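Local coordinates for tungstate ABC transporter, periplasmic tungstate-binding protein (PDB 3LR1) that probably binds tungstate in the periplasm and delivers it to the membrane components of an ABC transporter for uptake into the cell, at residues 104-107 against 108-112. Sequence-based numbering, arbitrary orientation.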
loop_
_atom_site.group_PDB
_atom_site.type_symbol
_atom_site.label_atom_id
_atom_site.label_comp_id
_atom_site.label_asym_id
_atom_site.label_seq_id
_atom_site.Cartn_x
_atom_site.Cartn_y
_atom_site.Cartn_z
ATOM N N ALA A 104 -8.466 -16.548 -2.921
ATOM C CA ALA A 104 -7.065 -16.317 -2.616
ATOM C C ALA A 104 -6.518 -17.315 -1.602
ATOM O O ALA A 104 -5.391 -17.766 -1.730
ATOM C CB ALA A 104 -6.827 -14.868 -2.127
ATOM N N ALA A 105 -7.318 -17.707 -0.626
ATOM C CA ALA A 105 -6.865 -18.714 0.337
ATOM C C ALA A 105 -6.581 -20.040 -0.364
ATOM O O ALA A 105 -5.544 -20.659 -0.119
ATOM C CB ALA A 105 -7.854 -18.872 1.415
ATOM N N GLU A 106 -7.457 -20.474 -1.255
ATOM C CA GLU A 106 -7.190 -21.672 -2.024
ATOM C C GLU A 106 -5.910 -21.559 -2.850
ATOM O O GLU A 106 -5.153 -22.514 -2.940
ATOM C CB GLU A 106 -8.350 -22.007 -2.939
ATOM C CG GLU A 106 -8.232 -23.315 -3.613
ATOM C CD GLU A 106 -9.518 -23.703 -4.319
ATOM O OE1 GLU A 106 -9.930 -22.977 -5.211
ATOM O OE2 GLU A 106 -10.146 -24.738 -4.013
ATOM N N ALA A 107 -5.705 -20.409 -3.476
ATOM C CA ALA A 107 -4.504 -20.201 -4.314
ATOM C C ALA A 107 -3.259 -20.370 -3.466
ATOM O O ALA A 107 -2.290 -21.014 -3.878
ATOM C CB ALA A 107 -4.515 -18.765 -5.020
ATOM N N LEU A 108 -3.247 -19.764 -2.288
ATOM C CA LEU A 108 -2.052 -19.829 -1.445
ATOM C C LEU A 108 -1.857 -21.300 -0.998
ATOM O O LEU A 108 -0.746 -21.855 -1.058
ATOM C CB LEU A 108 -2.175 -18.867 -0.260
ATOM C CG LEU A 108 -2.244 -17.369 -0.621
ATOM C CD1 LEU A 108 -2.355 -16.500 0.716
ATOM C CD2 LEU A 108 -1.043 -16.942 -1.421
ATOM N N LYS A 109 -2.952 -21.951 -0.610
ATOM C CA LYS A 109 -2.844 -23.333 -0.148
ATOM C C LYS A 109 -2.310 -24.265 -1.259
ATOM O O LYS A 109 -1.535 -25.183 -0.969
ATOM C CB LYS A 109 -4.175 -23.804 0.407
ATOM C CG LYS A 109 -4.068 -24.743 1.643
ATOM C CD LYS A 109 -3.752 -26.171 1.292
ATOM C CE LYS A 109 -4.082 -27.156 2.467
ATOM N NZ LYS A 109 -4.358 -28.544 2.004
ATOM N N LEU A 110 -2.728 -24.043 -2.511
ATOM C CA LEU A 110 -2.122 -24.704 -3.698
ATOM C C LEU A 110 -0.607 -24.476 -3.736
ATOM O O LEU A 110 0.148 -25.423 -4.017
ATOM C CB LEU A 110 -2.734 -24.213 -5.021
ATOM C CG LEU A 110 -3.722 -24.956 -5.931
ATOM C CD1 LEU A 110 -4.294 -26.245 -5.360
ATOM C CD2 LEU A 110 -4.871 -24.050 -6.401
ATOM N N LEU A 111 -0.166 -23.248 -3.467
ATOM C CA LEU A 111 1.284 -22.924 -3.411
ATOM C C LEU A 111 2.009 -23.694 -2.318
ATOM O O LEU A 111 3.022 -24.352 -2.582
ATOM C CB LEU A 111 1.553 -21.398 -3.222
ATOM C CG LEU A 111 1.101 -20.563 -4.420
ATOM C CD1 LEU A 111 1.297 -19.059 -4.230
ATOM C CD2 LEU A 111 1.853 -21.021 -5.656
ATOM N N ALA A 112 1.492 -23.630 -1.099
ATOM C CA ALA A 112 2.109 -24.329 0.013
ATOM C C ALA A 112 2.172 -25.847 -0.236
ATOM O O ALA A 112 3.169 -26.472 0.090
ATOM C CB ALA A 112 1.373 -24.042 1.300
#
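Leu108 and Ala104 meet one turn apart in the helix 104-114, where the leucine's amide N donates to Ala104 O at 3.0 Å and its side chain folds back over the same carbonyl. With CG anti to its own carbonyl carbon (chi1 -64°), the branch point of Leu108 lies 3.4 Å from Ala104 O. Leu111 repeats the arrangement with almost the same torsions: its N bonds to Ala107 O at 3.1 Å, and its CG packs 3.5 Å from that oxygen. Between these two turns run the bonds from Lys109 N to Ala105 O and from Leu110 N to Glu106 O, the latter nearly straight at 168°. Four successive i to i+4 bonds thus define a regular alpha-helix, and Ala107, Leu108 and Leu111 form its buried side.

The outer side is much looser. The side chains of Glu106 and Leu110 come no closer than 4.4 Å, from Glu106 CG to Leu110 CD2, and the carboxylate of the extended Glu106 side chain accepts a bond from Lys102 N through OE1. Thr103 OG1 is hydrogen-bonded to Glu106 N at the start of the helix. Lys109, bent at chi2 (-80°), is solvent-exposed, with its CB 3.5 Å from Ala105 O.

This amphipathic helix belongs to a periplasmic-binding-protein fold; Leu108 packs against Ile88 of strand 78-90, Leu134 and Trp135 of helix 126-137, and, together with Leu111, Phe118 of strand 118-120.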